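Local coordinates for protein FMN-dependent nitronate monooxygenase (Shewanella oneidensis, PDB 5LSM) that probably oxidises propionate 3-nitronate to 3-oxopropanoate with molecular oxygen, using bound FMN as cofactor, a reaction associated with detoxification, at residues E255-D260 and L322-N327; N269-R274 and I279-M284. One frame throughout, in Å; residues are numbered along the deposited sequence.

Contact 1 (E255-D260 and L322-N327). With FMN (flavin mononucleotide), chain I.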
# COMPACT_ATOMS: atom_id res chain seq x y z
N GLU A 255 16.07 17.78 6.13
CA GLU A 255 16.94 16.97 6.98
C GLU A 255 16.27 15.65 7.33
O GLU A 255 16.91 14.61 7.42
CB GLU A 255 17.27 17.73 8.27
CG GLU A 255 18.23 17.00 9.20
CD GLU A 255 19.30 17.91 9.79
OE1 GLU A 255 19.32 19.12 9.44
OE2 GLU A 255 20.13 17.42 10.58
N ALA A 256 14.96 15.72 7.56
CA ALA A 256 14.17 14.55 7.88
C ALA A 256 14.14 13.60 6.69
O ALA A 256 14.44 12.42 6.84
CB ALA A 256 12.76 14.97 8.29
N LEU A 257 13.87 14.14 5.50
CA LEU A 257 13.88 13.32 4.27
C LEU A 257 15.18 12.52 4.07
O LEU A 257 15.16 11.47 3.44
CB LEU A 257 13.65 14.19 3.04
CG LEU A 257 12.26 14.79 2.89
CD1 LEU A 257 12.32 16.02 1.98
CD2 LEU A 257 11.27 13.76 2.38
N GLN A 258 16.30 13.07 4.51
CA GLN A 258 17.62 12.47 4.24
C GLN A 258 18.04 11.50 5.34
O GLN A 258 18.87 10.62 5.12
CB GLN A 258 18.69 13.56 4.06
CG GLN A 258 18.74 14.13 2.66
CD GLN A 258 19.31 15.53 2.61
OE1 GLN A 258 18.91 16.41 3.37
NE2 GLN A 258 20.23 15.76 1.69
N SER A 259 17.46 11.66 6.52
CA SER A 259 17.67 10.73 7.62
C SER A 259 17.02 9.36 7.37
O SER A 259 16.20 9.21 6.48
CB SER A 259 17.10 11.32 8.90
OG SER A 259 15.68 11.31 8.85
N ASP A 260 17.33 8.40 8.24
CA ASP A 260 16.74 7.08 8.13
C ASP A 260 15.37 6.99 8.82
O ASP A 260 14.62 6.04 8.59
CB ASP A 260 17.72 6.00 8.62
CG ASP A 260 18.12 6.17 10.08
OD1 ASP A 260 17.26 6.55 10.90
OD2 ASP A 260 19.28 5.86 10.42
N LEU A 322 5.57 16.51 7.99
CA LEU A 322 6.70 16.17 7.17
C LEU A 322 6.20 15.28 6.03
O LEU A 322 6.44 14.09 6.00
CB LEU A 322 7.73 15.42 8.01
CG LEU A 322 8.38 16.17 9.18
CD1 LEU A 322 9.11 15.17 10.06
CD2 LEU A 322 9.34 17.21 8.64
N TRP A 323 5.43 15.86 5.14
CA TRP A 323 4.78 15.10 4.10
C TRP A 323 5.83 14.39 3.21
O TRP A 323 6.82 15.00 2.83
CB TRP A 323 3.92 16.02 3.26
CG TRP A 323 2.66 16.58 3.92
CD1 TRP A 323 1.88 17.54 3.40
CD2 TRP A 323 2.05 16.19 5.17
NE1 TRP A 323 0.80 17.79 4.22
CE2 TRP A 323 0.90 17.01 5.34
CE3 TRP A 323 2.38 15.30 6.19
CZ2 TRP A 323 0.06 16.93 6.45
CZ3 TRP A 323 1.53 15.20 7.30
CH2 TRP A 323 0.38 16.00 7.41
N CYS A 324 5.60 13.11 2.92
CA CYS A 324 6.61 12.21 2.32
C CYS A 324 5.95 10.86 2.06
O CYS A 324 5.15 10.40 2.85
CB CYS A 324 7.83 12.03 3.23
SG CYS A 324 9.13 10.90 2.60
N GLY A 325 6.21 10.29 0.89
CA GLY A 325 5.65 9.00 0.52
C GLY A 325 6.49 7.87 1.07
O GLY A 325 7.42 8.10 1.81
N GLN A 326 6.16 6.66 0.70
CA GLN A 326 6.80 5.50 1.28
C GLN A 326 8.10 5.13 0.60
O GLN A 326 8.73 4.13 0.96
CB GLN A 326 5.87 4.29 1.25
CG GLN A 326 4.76 4.34 2.28
CD GLN A 326 4.01 3.02 2.36
OE1 GLN A 326 3.72 2.38 1.34
NE2 GLN A 326 3.71 2.60 3.57
N ASN A 327 8.51 5.92 -0.38
CA ASN A 327 9.81 5.73 -1.02
C ASN A 327 10.51 7.08 -1.13
O ASN A 327 10.20 7.87 -2.01
CB ASN A 327 9.64 5.11 -2.42
CG ASN A 327 10.93 4.51 -2.96
OD1 ASN A 327 12.01 4.83 -2.51
ND2 ASN A 327 10.80 3.62 -3.93
N1 FMN I . -1.90 16.99 -3.84
C2 FMN I . -2.76 18.00 -4.12
O2 FMN I . -3.75 17.78 -4.86
N3 FMN I . -2.59 19.25 -3.63
C4 FMN I . -1.56 19.56 -2.83
O4 FMN I . -1.41 20.70 -2.36
C4A FMN I . -0.60 18.49 -2.48
N5 FMN I . 0.46 18.76 -1.71
C5A FMN I . 1.39 17.82 -1.44
C6 FMN I . 2.47 18.19 -0.65
C7 FMN I . 3.46 17.28 -0.35
C7M FMN I . 4.60 17.73 0.53
C8 FMN I . 3.35 15.89 -0.86
C8M FMN I . 4.43 14.88 -0.52
C9 FMN I . 2.26 15.51 -1.65
C9A FMN I . 1.25 16.43 -1.96
N10 FMN I . 0.13 16.13 -2.80
C10 FMN I . -0.81 17.16 -3.05
C1' FMN I . -0.12 14.79 -3.34
C2' FMN I . 0.57 14.59 -4.68
O2' FMN I . -0.22 15.20 -5.71
C3' FMN I . 0.76 13.09 -4.99
O3' FMN I . -0.46 12.39 -4.74
C4' FMN I . 1.84 12.42 -4.15
O4' FMN I . 2.97 13.26 -3.89
C5' FMN I . 2.29 11.16 -4.89
O5' FMN I . 3.17 10.37 -4.09
P FMN I . 4.75 10.62 -3.98
O1P FMN I . 5.23 11.15 -5.31
O2P FMN I . 5.28 9.25 -3.64
O3P FMN I . 4.82 11.62 -2.87
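Leu-257 and Cys-324 meet through one methyl and one sulfur. Leu-257 CD2 reaches Cys-324 SG at 3.6 Å and lies 3.9 Å from Cys-324 CB, so the methyl packs along the CB-SG bond. The thiol is set for this by its first torsion: SG stands anti to the backbone N (chi1 178°), turned to the helix. One residue back in the helix and two back in the other segment, Ala-256 CB faces the fork of Leu-322. Ala-256 CB is 4.1 Å from Leu-322 CD1 and equally far from Leu-322 CD2, so both methyls bear on the single alanine carbon. All four residues are buried, and the contact is small and wholly apolar. Trp-323 points from the other side of its segment to the flavin. Trp-323 CB comes to 3.3 Å from FMN C7M, and this methyl lies at the indole edge, in its plane, not over a face.

Behind this shell, Ser-259 OG donates to Ala-256 O at 2.6 Å, in the carbonyl plane on a lone pair. The bond ties the turn after Ala-256 together beside the contact. Residues 322-327 are tied to strand 276-279 by backbone bonding of Cys-324 with Arg-277. Gly-325 N bonds Thr-239 OG1, a group that also binds the FMN. A side-chain carbon on Gly-325 would run into FMN O2P, so the bare backbone lets the phosphate approach. Farther on, Gln-326 O accepts a bond from Gln-203 NE2 of the second subunit.

The arrangement belongs to the FMN site of a nitronate monooxygenase with a TIM-barrel core. Here a non-helical segment passes from the dimethylbenzene end of the flavin to its phosphate, with helix 251-258 packed behind it.

Contact 2 (N269-R274 and I279-M284)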
# COMPACT_ATOMS: atom_id res chain seq x y z
N ASN A 269 -3.99 12.36 10.98
CA ASN A 269 -4.90 13.51 10.88
C ASN A 269 -4.55 14.65 11.84
O ASN A 269 -5.29 15.63 11.96
CB ASN A 269 -6.34 13.07 11.10
CG ASN A 269 -6.60 12.53 12.52
OD1 ASN A 269 -5.71 12.01 13.18
ND2 ASN A 269 -7.83 12.59 12.94
N LEU A 270 -3.40 14.54 12.49
CA LEU A 270 -3.10 15.38 13.66
C LEU A 270 -2.85 16.83 13.27
O LEU A 270 -3.08 17.71 14.08
CB LEU A 270 -1.90 14.83 14.45
CG LEU A 270 -2.16 13.56 15.28
CD1 LEU A 270 -0.88 13.01 15.85
CD2 LEU A 270 -3.13 13.84 16.42
N PHE A 271 -2.39 17.08 12.05
CA PHE A 271 -1.94 18.42 11.68
C PHE A 271 -3.00 19.22 10.95
O PHE A 271 -2.89 20.44 10.85
CB PHE A 271 -0.69 18.33 10.79
CG PHE A 271 0.44 17.60 11.42
CD1 PHE A 271 1.32 18.26 12.26
CD2 PHE A 271 0.57 16.23 11.24
CE1 PHE A 271 2.36 17.58 12.86
CE2 PHE A 271 1.62 15.54 11.84
CZ PHE A 271 2.50 16.22 12.66
N SER A 272 -3.97 18.54 10.37
CA SER A 272 -4.91 19.20 9.46
C SER A 272 -6.40 18.86 9.73
O SER A 272 -7.27 19.67 9.44
CB SER A 272 -4.55 18.83 8.03
OG SER A 272 -4.88 17.48 7.78
N GLY A 273 -6.67 17.68 10.29
CA GLY A 273 -8.04 17.15 10.37
C GLY A 273 -8.33 16.02 9.40
O GLY A 273 -9.41 15.41 9.44
N ARG A 274 -7.41 15.77 8.47
CA ARG A 274 -7.62 14.80 7.41
C ARG A 274 -6.40 13.91 7.26
O ARG A 274 -5.26 14.38 7.40
CB ARG A 274 -7.95 15.51 6.08
CG ARG A 274 -9.44 15.53 5.76
CD ARG A 274 -9.75 16.12 4.39
NE ARG A 274 -9.75 15.08 3.39
CZ ARG A 274 -10.80 14.65 2.72
NH1 ARG A 274 -11.98 15.24 2.81
NH2 ARG A 274 -10.65 13.65 1.87
N ILE A 279 6.52 11.64 7.46
CA ILE A 279 7.52 11.01 8.29
C ILE A 279 7.06 11.02 9.75
O ILE A 279 6.45 11.99 10.20
CB ILE A 279 8.88 11.71 8.16
CG1 ILE A 279 9.41 11.56 6.74
CG2 ILE A 279 9.88 11.10 9.13
CD1 ILE A 279 10.43 12.59 6.36
N VAL A 280 7.24 9.89 10.45
CA VAL A 280 6.67 9.70 11.79
C VAL A 280 7.49 10.49 12.78
O VAL A 280 8.72 10.38 12.79
CB VAL A 280 6.64 8.20 12.21
CG1 VAL A 280 6.43 8.05 13.72
CG2 VAL A 280 5.55 7.45 11.45
N ASN A 281 6.81 11.33 13.57
CA ASN A 281 7.46 12.13 14.59
C ASN A 281 6.83 11.95 15.99
O ASN A 281 5.94 11.10 16.17
CB ASN A 281 7.52 13.62 14.18
CG ASN A 281 6.16 14.22 13.81
OD1 ASN A 281 5.14 13.86 14.34
ND2 ASN A 281 6.18 15.20 12.94
N ARG A 282 7.37 12.66 16.99
CA ARG A 282 6.94 12.48 18.38
C ARG A 282 5.44 12.72 18.51
O ARG A 282 4.72 11.95 19.17
CB ARG A 282 7.71 13.45 19.30
CG ARG A 282 7.31 13.41 20.78
CD ARG A 282 7.93 14.58 21.53
NE ARG A 282 7.35 14.78 22.86
CZ ARG A 282 7.49 15.90 23.58
NH1 ARG A 282 8.19 16.93 23.10
NH2 ARG A 282 6.90 16.02 24.77
N PHE A 283 4.98 13.81 17.90
CA PHE A 283 3.58 14.20 18.00
C PHE A 283 2.69 13.05 17.49
O PHE A 283 1.78 12.61 18.19
CB PHE A 283 3.35 15.52 17.23
CG PHE A 283 1.97 16.09 17.37
CD1 PHE A 283 1.32 16.12 18.60
CD2 PHE A 283 1.33 16.64 16.28
CE1 PHE A 283 0.05 16.64 18.72
CE2 PHE A 283 0.05 17.14 16.39
CZ PHE A 283 -0.59 17.15 17.61
N MET A 284 3.07 12.45 16.37
CA MET A 284 2.29 11.34 15.82
C MET A 284 2.39 10.10 16.71
O MET A 284 1.38 9.43 16.94
CB MET A 284 2.73 11.00 14.41
CG MET A 284 2.55 12.11 13.38
SD MET A 284 3.51 11.73 11.90
CE MET A 284 4.07 13.36 11.42
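Leu-270, Phe-271, Phe-283 and Met-284 form a buried apolar cluster. Its aromatic part is an offset edge-to-face pair, with the edge of Phe-283 turned to the face of Phe-271. The centroids are 5.5 Å apart and the planes stand at 77°. Phe-283 CD2 is the touching atom, 3.7 Å from Phe-271 CE1. Phe-283 swings out with CG anti to its backbone N (chi1 -174°), which brings its ring to the loop.

A CH-pi contact covers one face of Phe-283. Leu-270 CD1 sits over the ring centre, 4.3 Å from the centroid, while Leu-270 CB touches the rim at Phe-283 CE2, 3.6 Å away.

Further apolar packing comes from Met-284. Its chain crosses Phe-271 at about a right angle, and the bend at its last torsion sets Met-284 CE at the ring edge, 3.3 Å from Phe-271 CE2. Replacing Phe-271 by an alanine would probably leave the edge of Phe-283 without its facing ring and Met-284 CE without its support, opening a gap between loop and helix.

No hydrogen bond crosses between the two segments. Within them, Asn-281 is the N-cap of helix 282-287, and its OD1 accepts from Met-284 N at 3.2 Å, nearly in line with the C=O bond. The same OD1 lies at the edge of the Phe-271 ring, in its plane, so the cap also borders the cluster. Ser-272 OG accepts from Arg-274 N at 3.1 Å, an ST turn; His-182 NE2 is also bonded to this hydroxyl.

The loop 269-274 joins antiparallel strands 265-268 and 276-279, and folds back onto the first turn of the helix after them. Trp-86 of helix 80-89 packs on both Leu-270 and Phe-283, and Met-284 also touches Thr-268 of strand 265-268.

From the N terminus, the chain first builds the parallel barrel strands, ending with 234-237, then reaches helix 251-258, the first half of contact 1. It then runs through strand 265-268, loop 269-274, strand 276-279 and the start of helix 282-287. Contact 2 closes a short loop here, with four residues, mostly of strand 276-279, between its segments. Only after helix 301-313 does the chain return at 322-327 to complete contact 1, so the small loop lies within the larger one of 61 residues. Ile-279 joins the two: its N probably bonds Leu-322 O at 2.8 Å, and its CD1 packs on Ala-256 CB. Trp-323 also touches Phe-271. The FMN-side segment, the antiparallel strands and two helices are thus tied.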